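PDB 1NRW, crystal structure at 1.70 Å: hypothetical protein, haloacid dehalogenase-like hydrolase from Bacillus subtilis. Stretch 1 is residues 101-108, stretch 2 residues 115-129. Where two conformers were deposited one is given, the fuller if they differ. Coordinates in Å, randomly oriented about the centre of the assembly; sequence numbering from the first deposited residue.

Stretch 1 (101-108) NYYYEVFT
Stretch 2 (115-129) PQNGRELLDVELDRF

From Tyr103 the chain runs as an extended strand, and residues 118-129 form an α-helix that crosses it almost at right angles: the N-to-C directions differ by 83°, and the axes approach to 9.5 Å. The register is set just before the helix, where the CA atoms of Tyr103 and Gln116 lie 6.5 Å apart. Together the stretches bury 508 Å².

Pro115 (phi/psi -96/-4, C-gamma endo) points toward the strand. Its CD lies over one face of the Tyr104 ring, 3.8 Å from the centroid, a CH-pi contact that suits a compact, rigid aliphatic ring. Tyr104, with chi1 p and chi2 84°, starts away from stretch 2, yet its ring reaches back to the proline.

The backbone of Gln116 is extended (-73/154), and its side chain is bent, with chi1 -90°, chi2 p and chi3 -103°. Its CG packs 3.6 Å from Tyr103 CG, and its amide reaches the strand backbone: Gln116 NE2 donates a weak hydrogen bond of 3.3 Å to Tyr104 O. Gln116 NE2 also lies 2.8 Å from Tyr104 N, but both are donors. Water 1 donates to Gln116 OE1 (3.1 Å) and Tyr102 O (2.7 Å), so the amide oxygen is linked to the backbone of Tyr102, just ahead of the strand.

Asn117 (-92/179, chi1 p) is the N-cap. Its OD1 accepts from Glu120 N at 2.9 Å, while Asn117 N donates to Glu120 OE1 at 2.9 Å, a reciprocal pair that closes the first turn. From Gly118 onward phi/psi stay near -63/-42.

Glu120 (chi1 m, chi2 t) places CB over one face of the Tyr103 ring, 4.0 Å from its centroid; that ring has chi1 m and chi2 -8°. Water 2 links Glu120 OE2 (2.8 Å) to Tyr103 OH (2.9 Å), so this glutamate combines aliphatic packing with polar bridging. Leu121 (m, t) has its CB pointing away, but its long branched side chain still brings CD2 within 3.5 Å of Glu105 OE2.

Three residues after Glu120, Asp123 (chi1 m) joins Tyr103 through water 3, 2.6 Å from Asp123 OD2 and 2.7 Å from Tyr103 OH. Val124 (chi1 t) points toward the strand, and its short branched side chain offers a methyl to each of two residues: Val124 CG2 sits at the Tyr103 ring edge, 4.0 Å from Tyr103 CD2, and Val124 CG1 is 3.7 Å from Glu105 OE2.

Buried Glu105 (m, t) and Glu125 (m, m) bring like charges close, Glu105 OE2 to Glu125 OE1 4.3 Å. Water 4 donates to Glu105 OE1 (2.7 Å) and Glu125 OE1 (2.8 Å) and accepts from Arg128 NH2 (3.1 Å). Arg128 (m, t, t, chi4 -82°) also makes a salt bridge, Arg128 NE to Glu125 OE1 3.0 Å, and its guanidinium edge meets Phe107 (chi1 m, chi2 -94°), Arg128 NH2 to Phe107 CZ 4.3 Å.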

# COMPACT_ATOMS: atom_id res chain seq x y z
N ASN A 101 9.18 2.46 21.63
CA ASN A 101 9.50 1.10 21.23
C ASN A 101 8.65 0.45 20.14
O ASN A 101 8.39 -0.75 20.18
CB ASN A 101 9.51 0.21 22.48
CG ASN A 101 10.38 0.78 23.58
OD1 ASN A 101 11.58 0.99 23.38
ND2 ASN A 101 9.79 1.04 24.74
N TYR A 102 8.20 1.25 19.18
CA TYR A 102 7.43 0.72 18.07
C TYR A 102 8.45 0.41 16.98
O TYR A 102 9.47 1.09 16.89
CB TYR A 102 6.48 1.77 17.50
CG TYR A 102 5.26 2.06 18.34
CD1 TYR A 102 4.07 1.36 18.14
CD2 TYR A 102 5.30 3.05 19.32
CE1 TYR A 102 2.94 1.64 18.91
CE2 TYR A 102 4.18 3.34 20.09
CZ TYR A 102 3.01 2.63 19.88
OH TYR A 102 1.91 2.92 20.65
N TYR A 103 8.20 -0.63 16.18
CA TYR A 103 9.09 -0.90 15.05
C TYR A 103 8.56 0.12 14.05
O TYR A 103 7.37 0.44 14.06
CB TYR A 103 8.87 -2.29 14.44
CG TYR A 103 9.29 -3.48 15.27
CD1 TYR A 103 10.01 -3.33 16.45
CD2 TYR A 103 8.95 -4.77 14.86
CE1 TYR A 103 10.37 -4.44 17.22
CE2 TYR A 103 9.31 -5.88 15.61
CZ TYR A 103 10.02 -5.71 16.79
OH TYR A 103 10.34 -6.81 17.55
N TYR A 104 9.42 0.65 13.18
CA TYR A 104 8.92 1.60 12.20
C TYR A 104 9.73 1.60 10.91
O TYR A 104 10.90 1.20 10.89
CB TYR A 104 8.84 3.01 12.81
CG TYR A 104 10.17 3.67 13.13
CD1 TYR A 104 10.88 4.36 12.14
CD2 TYR A 104 10.71 3.61 14.41
CE1 TYR A 104 12.09 4.98 12.42
CE2 TYR A 104 11.93 4.22 14.71
CZ TYR A 104 12.61 4.90 13.71
OH TYR A 104 13.82 5.50 13.99
N GLU A 105 9.09 2.03 9.83
CA GLU A 105 9.73 2.09 8.53
C GLU A 105 9.37 3.45 7.95
O GLU A 105 8.21 3.87 8.01
CB GLU A 105 9.21 0.98 7.62
CG GLU A 105 9.47 -0.43 8.18
CD GLU A 105 8.96 -1.53 7.26
OE1 GLU A 105 8.53 -1.22 6.13
OE2 GLU A 105 9.01 -2.71 7.67
N VAL A 106 10.36 4.14 7.40
CA VAL A 106 10.14 5.47 6.83
C VAL A 106 10.31 5.43 5.32
O VAL A 106 11.41 5.26 4.80
CB VAL A 106 11.13 6.50 7.43
CG1 VAL A 106 10.76 7.91 6.97
CG2 VAL A 106 11.12 6.42 8.96
N PHE A 107 9.20 5.59 4.61
CA PHE A 107 9.21 5.57 3.16
C PHE A 107 9.58 6.95 2.63
O PHE A 107 8.88 7.93 2.89
CB PHE A 107 7.84 5.15 2.64
CG PHE A 107 7.49 3.72 2.96
CD1 PHE A 107 7.74 2.71 2.03
CD2 PHE A 107 6.96 3.38 4.20
CE1 PHE A 107 7.48 1.37 2.35
CE2 PHE A 107 6.69 2.04 4.52
CZ PHE A 107 6.95 1.04 3.59
N THR A 108 10.70 7.02 1.91
CA THR A 108 11.19 8.28 1.35
C THR A 108 11.46 8.06 -0.13
O THR A 108 11.11 7.02 -0.69
CB THR A 108 12.51 8.71 2.01
OG1 THR A 108 13.56 7.82 1.60
CG2 THR A 108 12.38 8.68 3.52
N PRO A 115 15.40 1.26 11.81
CA PRO A 115 16.42 0.84 12.78
C PRO A 115 16.26 -0.64 13.14
O PRO A 115 17.06 -1.20 13.89
CB PRO A 115 16.16 1.75 13.96
CG PRO A 115 14.67 1.84 13.97
CD PRO A 115 14.32 2.01 12.49
N GLN A 116 15.21 -1.27 12.62
CA GLN A 116 14.94 -2.68 12.91
C GLN A 116 15.91 -3.65 12.22
O GLN A 116 16.49 -3.33 11.19
CB GLN A 116 13.51 -3.04 12.50
CG GLN A 116 12.45 -2.85 13.58
CD GLN A 116 12.46 -1.47 14.20
OE1 GLN A 116 12.96 -1.28 15.31
NE2 GLN A 116 11.92 -0.49 13.49
N ASN A 117 16.08 -4.83 12.81
CA ASN A 117 16.96 -5.83 12.21
C ASN A 117 16.13 -6.75 11.30
O ASN A 117 14.92 -6.58 11.17
CB ASN A 117 17.71 -6.66 13.28
CG ASN A 117 16.80 -7.42 14.22
OD1 ASN A 117 15.75 -7.93 13.82
ND2 ASN A 117 17.22 -7.55 15.48
N GLY A 118 16.80 -7.71 10.67
CA GLY A 118 16.12 -8.62 9.75
C GLY A 118 14.93 -9.37 10.32
O GLY A 118 13.88 -9.44 9.69
N ARG A 119 15.10 -9.95 11.51
CA ARG A 119 14.02 -10.70 12.14
C ARG A 119 12.80 -9.83 12.38
O ARG A 119 11.66 -10.22 12.11
CB ARG A 119 14.49 -11.29 13.48
CG ARG A 119 13.38 -11.95 14.30
CD ARG A 119 12.77 -13.12 13.55
NE ARG A 119 13.77 -14.14 13.25
CZ ARG A 119 13.68 -15.00 12.24
NH1 ARG A 119 12.63 -14.96 11.43
NH2 ARG A 119 14.65 -15.88 12.03
N GLU A 120 13.04 -8.62 12.89
CA GLU A 120 11.97 -7.68 13.19
C GLU A 120 11.26 -7.23 11.92
O GLU A 120 10.03 -7.15 11.90
CB GLU A 120 12.56 -6.49 13.95
CG GLU A 120 13.14 -6.93 15.29
CD GLU A 120 14.08 -5.92 15.91
OE1 GLU A 120 14.50 -4.96 15.22
OE2 GLU A 120 14.41 -6.10 17.10
N LEU A 121 12.02 -6.95 10.87
CA LEU A 121 11.43 -6.52 9.60
C LEU A 121 10.63 -7.66 8.98
O LEU A 121 9.59 -7.43 8.35
CB LEU A 121 12.53 -6.04 8.64
CG LEU A 121 13.19 -4.71 9.04
CD1 LEU A 121 14.42 -4.46 8.18
CD2 LEU A 121 12.18 -3.58 8.89
N LEU A 122 11.09 -8.89 9.16
CA LEU A 122 10.37 -10.04 8.61
C LEU A 122 9.06 -10.20 9.37
O LEU A 122 8.04 -10.60 8.79
CB LEU A 122 11.20 -11.32 8.73
CG LEU A 122 10.59 -12.57 8.08
CD1 LEU A 122 10.41 -12.33 6.59
CD2 LEU A 122 11.50 -13.77 8.31
N ASP A 123 9.07 -9.91 10.67
CA ASP A 123 7.84 -10.03 11.45
C ASP A 123 6.80 -9.04 10.94
O ASP A 123 5.60 -9.34 10.90
CB ASP A 123 8.10 -9.81 12.94
CG ASP A 123 8.74 -11.03 13.61
OD1 ASP A 123 8.56 -12.15 13.10
OD2 ASP A 123 9.41 -10.86 14.64
N VAL A 124 7.25 -7.84 10.56
CA VAL A 124 6.33 -6.84 10.05
C VAL A 124 5.72 -7.37 8.75
O VAL A 124 4.51 -7.30 8.53
CB VAL A 124 7.06 -5.50 9.76
CG1 VAL A 124 6.09 -4.51 9.08
CG2 VAL A 124 7.57 -4.89 11.08
N GLU A 125 6.57 -7.92 7.88
CA GLU A 125 6.09 -8.45 6.62
C GLU A 125 5.17 -9.65 6.80
O GLU A 125 4.13 -9.75 6.14
CB GLU A 125 7.28 -8.81 5.73
CG GLU A 125 8.08 -7.59 5.32
CD GLU A 125 7.24 -6.58 4.55
OE1 GLU A 125 7.08 -5.43 5.01
OE2 GLU A 125 6.74 -6.95 3.46
N LEU A 126 5.55 -10.57 7.68
CA LEU A 126 4.72 -11.74 7.94
C LEU A 126 3.33 -11.29 8.39
O LEU A 126 2.33 -11.92 8.05
CB LEU A 126 5.36 -12.62 9.01
CG LEU A 126 4.81 -14.04 9.15
CD1 LEU A 126 4.97 -14.80 7.84
CD2 LEU A 126 5.56 -14.76 10.27
N ASP A 127 3.26 -10.21 9.16
CA ASP A 127 1.97 -9.70 9.62
C ASP A 127 1.12 -9.27 8.41
O ASP A 127 -0.10 -9.45 8.41
CB ASP A 127 2.17 -8.53 10.59
CG ASP A 127 0.85 -7.96 11.11
OD1 ASP A 127 0.00 -8.74 11.59
OD2 ASP A 127 0.67 -6.73 11.04
N ARG A 128 1.77 -8.70 7.40
CA ARG A 128 1.06 -8.28 6.19
C ARG A 128 0.44 -9.51 5.52
O ARG A 128 -0.74 -9.52 5.17
CB ARG A 128 2.00 -7.61 5.19
CG ARG A 128 2.55 -6.25 5.56
CD ARG A 128 3.55 -5.85 4.47
NE ARG A 128 4.19 -4.55 4.64
CZ ARG A 128 3.65 -3.38 4.29
NH1 ARG A 128 2.44 -3.33 3.77
NH2 ARG A 128 4.36 -2.27 4.43
N PHE A 129 1.27 -10.54 5.32
CA PHE A 129 0.84 -11.79 4.69
C PHE A 129 -0.32 -12.43 5.44
O PHE A 129 -1.35 -12.76 4.86
CB PHE A 129 1.99 -12.82 4.65
CG PHE A 129 2.91 -12.70 3.47
CD1 PHE A 129 3.95 -11.77 3.46
CD2 PHE A 129 2.78 -13.58 2.38
CE1 PHE A 129 4.85 -11.71 2.39
CE2 PHE A 129 3.67 -13.53 1.30
CZ PHE A 129 4.71 -12.60 1.31
O HOH W 1 12.17 1.14 17.10
O HOH W 2 12.63 -6.32 19.23
O HOH W 3 10.46 -9.24 16.32
O HOH W 4 7.45 -2.78 4.20
O HOH W 5 9.14 -5.14 6.79